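NADH:ubiquinone oxidoreductase, Na translocating, F subunit (Porphyromonas gingivalis, PDB 2R6H) binds flavin-adenine dinucleotide and is an oxidoreductase subunit whose modelled region joins an antiparallel flavin-binding domain to a probable NAD-binding domain with a parallel sheet. Local coordinates at residues Gly42-Ile47 against Gly145-Phe150; Val20-Lys25 against Gly67-Met72. All blocks are in the same frame, centred on the assembly; numbering follows the deposited sequence.

How the contacts relate
Contacts 1 and 2 lie on opposite sides of the chain's centre, about 27 Å between their centres, with nearest atoms about 11 Å apart. Both reach the six-stranded antiparallel sheet of the flavin domain, which with the parallel-sheet domain after it is consistent with a ferredoxin reductase-like fold. Each is partly buried, but they differ in kind. Contact 1 is made within the sheet: paired main chains carry it, and a tyrosine from it packs on the flavin. Contact 2 joins the turn of the hairpin formed by strands 9-19 and 24-30 to the separate helix 66-71, through one indole bond and aromatic packing, with looser contacts along its more accessible side.

Contact 1 (Gly42-Ile47 against Gly145-Phe150). With FAD (flavin-adenine dinucleotide), chain H.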
# COMPACT_ATOMS: atom_id res chain seq x y z
N GLY A 42 -1.54 6.46 9.39
CA GLY A 42 -0.97 5.15 9.53
C GLY A 42 -1.88 4.21 10.29
O GLY A 42 -1.57 3.03 10.42
N SER A 43 -2.99 4.73 10.79
CA SER A 43 -4.01 3.88 11.41
C SER A 43 -4.81 3.18 10.33
O SER A 43 -4.75 3.56 9.15
CB SER A 43 -4.96 4.69 12.30
OG SER A 43 -4.51 4.73 13.65
N TYR A 44 -5.54 2.14 10.72
CA TYR A 44 -6.31 1.39 9.73
C TYR A 44 -7.77 1.30 10.11
O TYR A 44 -8.14 1.55 11.25
CB TYR A 44 -5.75 -0.02 9.54
CG TYR A 44 -5.82 -0.89 10.77
CD1 TYR A 44 -6.87 -1.77 10.98
CD2 TYR A 44 -4.81 -0.85 11.72
CE1 TYR A 44 -6.93 -2.58 12.10
CE2 TYR A 44 -4.85 -1.66 12.84
CZ TYR A 44 -5.91 -2.52 13.04
OH TYR A 44 -5.94 -3.32 14.16
N ALA A 45 -8.59 0.93 9.14
CA ALA A 45 -10.01 0.74 9.36
C ALA A 45 -10.40 -0.71 9.08
O ALA A 45 -9.55 -1.52 8.70
CB ALA A 45 -10.81 1.69 8.47
N GLN A 46 -11.67 -1.04 9.26
CA GLN A 46 -12.09 -2.40 9.02
C GLN A 46 -13.36 -2.47 8.22
O GLN A 46 -14.34 -1.79 8.54
CB GLN A 46 -12.32 -3.11 10.34
CG GLN A 46 -11.18 -2.98 11.25
CD GLN A 46 -11.21 -4.04 12.29
OE1 GLN A 46 -12.21 -4.19 13.00
NE2 GLN A 46 -10.13 -4.81 12.40
N ILE A 47 -13.36 -3.32 7.19
CA ILE A 47 -14.53 -3.52 6.36
C ILE A 47 -15.28 -4.75 6.80
O ILE A 47 -14.68 -5.77 7.13
CB ILE A 47 -14.17 -3.72 4.88
CG1 ILE A 47 -13.13 -2.71 4.43
CG2 ILE A 47 -15.42 -3.61 4.01
CD1 ILE A 47 -13.56 -1.29 4.60
N GLY A 145 -13.48 2.32 12.43
CA GLY A 145 -12.13 2.79 12.67
C GLY A 145 -12.15 4.00 13.59
O GLY A 145 -13.23 4.42 14.01
N PRO A 146 -10.96 4.56 13.90
CA PRO A 146 -9.66 4.08 13.41
C PRO A 146 -9.09 3.03 14.34
O PRO A 146 -9.53 2.94 15.48
CB PRO A 146 -8.78 5.33 13.50
CG PRO A 146 -9.62 6.38 14.16
CD PRO A 146 -10.78 5.72 14.78
N TYR A 147 -8.12 2.25 13.88
CA TYR A 147 -7.41 1.36 14.77
C TYR A 147 -5.92 1.54 14.57
O TYR A 147 -5.49 2.17 13.60
CB TYR A 147 -7.77 -0.10 14.49
CG TYR A 147 -9.25 -0.38 14.53
CD1 TYR A 147 -10.03 -0.25 13.38
CD2 TYR A 147 -9.86 -0.79 15.70
CE1 TYR A 147 -11.38 -0.51 13.41
CE2 TYR A 147 -11.22 -1.06 15.74
CZ TYR A 147 -11.98 -0.92 14.59
OH TYR A 147 -13.34 -1.18 14.60
N GLY A 148 -5.12 1.00 15.49
CA GLY A 148 -3.73 0.70 15.21
C GLY A 148 -2.78 1.69 15.85
O GLY A 148 -3.20 2.75 16.31
N ASP A 149 -1.50 1.34 15.89
CA ASP A 149 -0.53 2.07 16.70
C ASP A 149 0.57 2.66 15.84
O ASP A 149 1.45 3.37 16.33
CB ASP A 149 0.07 1.15 17.77
CG ASP A 149 0.49 1.90 19.02
OD1 ASP A 149 1.16 2.95 18.89
OD2 ASP A 149 0.15 1.44 20.13
N PHE A 150 0.52 2.37 14.54
CA PHE A 150 1.63 2.68 13.65
C PHE A 150 1.69 4.17 13.33
O PHE A 150 1.01 4.65 12.42
CB PHE A 150 1.51 1.88 12.35
CG PHE A 150 2.61 2.15 11.36
CD1 PHE A 150 2.33 2.63 10.10
CD2 PHE A 150 3.94 1.92 11.71
CE1 PHE A 150 3.34 2.88 9.19
CE2 PHE A 150 4.95 2.17 10.80
CZ PHE A 150 4.65 2.65 9.54
PA FAD H . -7.70 -14.16 2.77
O1A FAD H . -7.36 -13.70 4.18
O2A FAD H . -8.98 -14.99 2.66
O5B FAD H . -6.46 -14.99 2.13
C5B FAD H . -5.21 -14.36 1.89
C4B FAD H . -4.39 -15.16 0.89
O4B FAD H . -4.15 -16.46 1.40
C3B FAD H . -5.10 -15.32 -0.44
O3B FAD H . -4.21 -14.98 -1.47
C2B FAD H . -5.45 -16.79 -0.54
O2B FAD H . -5.28 -17.24 -1.87
C1B FAD H . -4.45 -17.43 0.40
N9A FAD H . -4.89 -18.73 1.00
C8A FAD H . -6.09 -19.02 1.61
N7A FAD H . -6.07 -20.31 2.01
C5A FAD H . -4.88 -20.86 1.66
C6A FAD H . -4.33 -22.14 1.81
N6A FAD H . -5.05 -23.14 2.34
N1A FAD H . -3.05 -22.41 1.34
C2A FAD H . -2.32 -21.41 0.71
N3A FAD H . -2.87 -20.15 0.55
C4A FAD H . -4.13 -19.87 1.02
N1 FAD H . -4.04 -5.04 2.78
C2 FAD H . -4.17 -4.13 1.77
O2 FAD H . -4.30 -4.55 0.63
N3 FAD H . -4.14 -2.77 2.04
C4 FAD H . -3.99 -2.31 3.35
O4 FAD H . -3.97 -1.10 3.66
C4X FAD H . -3.87 -3.24 4.36
N5 FAD H . -3.73 -2.79 5.66
C5X FAD H . -3.59 -3.72 6.67
C6 FAD H . -3.43 -3.26 7.97
C7 FAD H . -3.30 -4.16 9.02
C7M FAD H . -3.13 -3.61 10.42
C8 FAD H . -3.32 -5.53 8.75
C8M FAD H . -3.18 -6.52 9.86
C9 FAD H . -3.48 -5.98 7.45
C9A FAD H . -3.61 -5.09 6.40
N10 FAD H . -3.76 -5.53 5.09
C10 FAD H . -3.89 -4.61 4.08
C1' FAD H . -4.00 -6.97 4.75
C2' FAD H . -5.50 -7.20 4.66
O2' FAD H . -6.07 -6.93 5.92
C3' FAD H . -5.85 -8.62 4.25
O3' FAD H . -5.05 -9.56 4.93
C4' FAD H . -5.73 -8.76 2.75
O4' FAD H . -6.76 -7.99 2.19
C5' FAD H . -5.91 -10.20 2.31
O5' FAD H . -7.01 -10.74 3.00
P FAD H . -8.21 -11.44 2.19
O1P FAD H . -9.42 -11.60 3.08
O2P FAD H . -8.51 -10.66 0.94
O3P FAD H . -7.63 -12.87 1.79
O HOH W 1 -1.52 1.49 12.52
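Strands 44-47 and 145-147 run antiparallel but obliquely in the flavin domain's sheet, their short axes at 128° and 4.7 Å at closest approach. Y44 and Y147 are a hydrogen-bonded pair: Y44 N donates to Y147 O (2.9 Å), and Y147 N to Y44 O (2.7 Å), the latter nearly along the C=O axis. Where strand gives way to loop, a water accepts from F150 N-H and donates to G42 O. G42 and G148, at positive phi, have no side chain to collide with the other segment. On the sheet face of the two tyrosines, a chi1 of 63° puts Y44 CG in the crowded position between backbone N and carbonyl carbon, setting one ring face against Y147 CB. This CH-pi contact spans 3.6 Å from Y147 CB to the Y44 ring centroid; the near-parallel rings are slid apart. FAD methyl C7M covers the opposite face, 3.5 Å from Y44 CD2. Q46 crosses Y147 at about a right angle, CG 3.3 Å from Y147 CE1 and CD over the ring face, the amide tilted 46° to it. Y147 OH bonds S144; S43 OG bonds H151. Y44 is thus sandwiched between a methylene and the flavin methyl, both apolar.

Contact 2 (Val20-Lys25 against Gly67-Met72); sequences VSTFIK and GDWDKM
The tight part of this contact gathers around the indole of W69, on helix 66-71, where it meets the turn between strands 9-19 and 24-30. W69 NE1 donates to T22 O at 3.0 Å with an N-H...O angle of 148°. The oxygen lies almost in the indole plane, whereas the nitrogen sits above the carbonyl plane, 28° out of it. Tryptophan suits the place because one buried side chain offers both this N-H and a broad apolar face. F23 reaches that face tip to tip, its CE1 3.8 Å from W69 CE2, the planes oblique at 42°. T22 CG2, anti to its backbone N, lies over the centre of the F23 ring, 3.4 Å above its plane, and also passes alongside the indole. The hydroxyl of the same threonine bonds E199 of the NAD-binding family region, so its two branches serve different partners. Inside the turn, I24 O accepts from both V20 N and S21 N, which closes the turn and would hold T22 O in position.

Toward the partly exposed side the packing loosens. D68 offers its CB to T22 CG2 at 4.0 Å, and selenomethionine M72 brings CE to the F23 ring edge, 4.4 Å from F23 CZ. Between the two segments one directional bond, W69 NE1 to T22 O, is set in apolar and aromatic surface, which probably limits its contact with water.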
# COMPACT_ATOMS: atom_id res chain seq x y z
N VAL A 20 -5.28 0.96 -9.87
CA VAL A 20 -4.23 1.95 -9.76
C VAL A 20 -2.86 1.30 -10.14
O VAL A 20 -1.90 1.97 -10.52
CB VAL A 20 -4.30 2.61 -8.36
CG1 VAL A 20 -3.34 1.95 -7.38
CG2 VAL A 20 -4.07 4.09 -8.47
N SER A 21 -2.81 -0.03 -10.06
CA SER A 21 -1.74 -0.81 -10.65
C SER A 21 -2.40 -2.08 -11.10
O SER A 21 -3.63 -2.14 -11.17
CB SER A 21 -0.69 -1.16 -9.62
OG SER A 21 -1.24 -2.11 -8.73
N THR A 22 -1.63 -3.12 -11.38
CA THR A 22 -2.24 -4.36 -11.87
C THR A 22 -3.07 -5.11 -10.81
O THR A 22 -4.11 -5.69 -11.12
CB THR A 22 -1.23 -5.31 -12.47
OG1 THR A 22 -0.69 -4.74 -13.66
CG2 THR A 22 -1.93 -6.62 -12.82
N PHE A 23 -2.62 -5.08 -9.57
CA PHE A 23 -3.31 -5.80 -8.53
C PHE A 23 -3.71 -4.93 -7.32
O PHE A 23 -4.09 -5.44 -6.25
CB PHE A 23 -2.47 -6.98 -8.10
CG PHE A 23 -2.22 -7.95 -9.19
CD1 PHE A 23 -3.28 -8.52 -9.87
CD2 PHE A 23 -0.93 -8.30 -9.54
CE1 PHE A 23 -3.05 -9.44 -10.89
CE2 PHE A 23 -0.70 -9.21 -10.55
CZ PHE A 23 -1.76 -9.78 -11.22
N ILE A 24 -3.64 -3.61 -7.49
CA ILE A 24 -4.11 -2.71 -6.44
C ILE A 24 -5.16 -1.73 -6.95
O ILE A 24 -4.88 -0.90 -7.82
CB ILE A 24 -2.95 -1.97 -5.79
CG1 ILE A 24 -1.83 -2.97 -5.52
CG2 ILE A 24 -3.42 -1.33 -4.51
CD1 ILE A 24 -0.57 -2.34 -5.03
N LYS A 25 -6.37 -1.87 -6.44
CA LYS A 25 -7.42 -0.90 -6.70
C LYS A 25 -7.34 0.22 -5.67
O LYS A 25 -7.03 -0.01 -4.49
CB LYS A 25 -8.80 -1.54 -6.66
CG LYS A 25 -9.26 -2.01 -8.00
CD LYS A 25 -10.40 -3.00 -7.89
CE LYS A 25 -10.86 -3.42 -9.27
NZ LYS A 25 -11.16 -2.23 -10.12
N GLY A 67 -3.62 -6.94 -18.95
CA GLY A 67 -2.62 -7.80 -19.58
C GLY A 67 -2.13 -8.99 -18.77
O GLY A 67 -2.06 -10.11 -19.29
N ASP A 68 -1.77 -8.77 -17.51
CA ASP A 68 -1.29 -9.86 -16.67
C ASP A 68 -2.39 -10.83 -16.27
O ASP A 68 -2.15 -12.02 -16.09
CB ASP A 68 -0.58 -9.31 -15.44
CG ASP A 68 0.85 -8.87 -15.72
OD1 ASP A 68 1.21 -8.75 -16.92
OD2 ASP A 68 1.60 -8.64 -14.74
N TRP A 69 -3.60 -10.30 -16.11
CA TRP A 69 -4.78 -11.09 -15.80
C TRP A 69 -5.09 -12.05 -16.93
O TRP A 69 -5.58 -13.14 -16.68
CB TRP A 69 -6.00 -10.20 -15.61
CG TRP A 69 -5.89 -9.29 -14.46
CD1 TRP A 69 -5.01 -8.27 -14.30
CD2 TRP A 69 -6.70 -9.30 -13.28
NE1 TRP A 69 -5.21 -7.64 -13.10
CE2 TRP A 69 -6.26 -8.26 -12.46
CE3 TRP A 69 -7.77 -10.10 -12.85
CZ2 TRP A 69 -6.82 -7.99 -11.22
CZ3 TRP A 69 -8.33 -9.82 -11.62
CH2 TRP A 69 -7.85 -8.78 -10.82
N ASP A 70 -4.83 -11.64 -18.17
CA ASP A 70 -5.01 -12.54 -19.30
C ASP A 70 -3.96 -13.63 -19.23
O ASP A 70 -4.26 -14.81 -19.39
CB ASP A 70 -4.89 -11.78 -20.64
CG ASP A 70 -5.91 -10.65 -20.79
OD1 ASP A 70 -5.61 -9.65 -21.50
OD2 ASP A 70 -7.03 -10.77 -20.22
N LYS A 71 -2.72 -13.23 -18.99
CA LYS A 71 -1.62 -14.17 -18.93
C LYS A 71 -1.86 -15.25 -17.90
O LYS A 71 -1.80 -16.43 -18.21
CB LYS A 71 -0.32 -13.45 -18.61
CG LYS A 71 0.20 -12.64 -19.78
CD LYS A 71 1.48 -11.89 -19.42
CE LYS A 71 2.11 -11.23 -20.64
NZ LYS A 71 3.59 -11.13 -20.48
N MSE A 72 -2.15 -14.84 -16.66
CA MSE A 72 -2.30 -15.80 -15.58
C MSE A 72 -3.67 -16.48 -15.52
O MSE A 72 -3.90 -17.32 -14.65
CB MSE A 72 -2.00 -15.12 -14.25
CG MSE A 72 -0.65 -14.46 -14.20
SE MSE A 72 -0.24 -13.80 -12.40
CE MSE A 72 1.22 -12.54 -12.86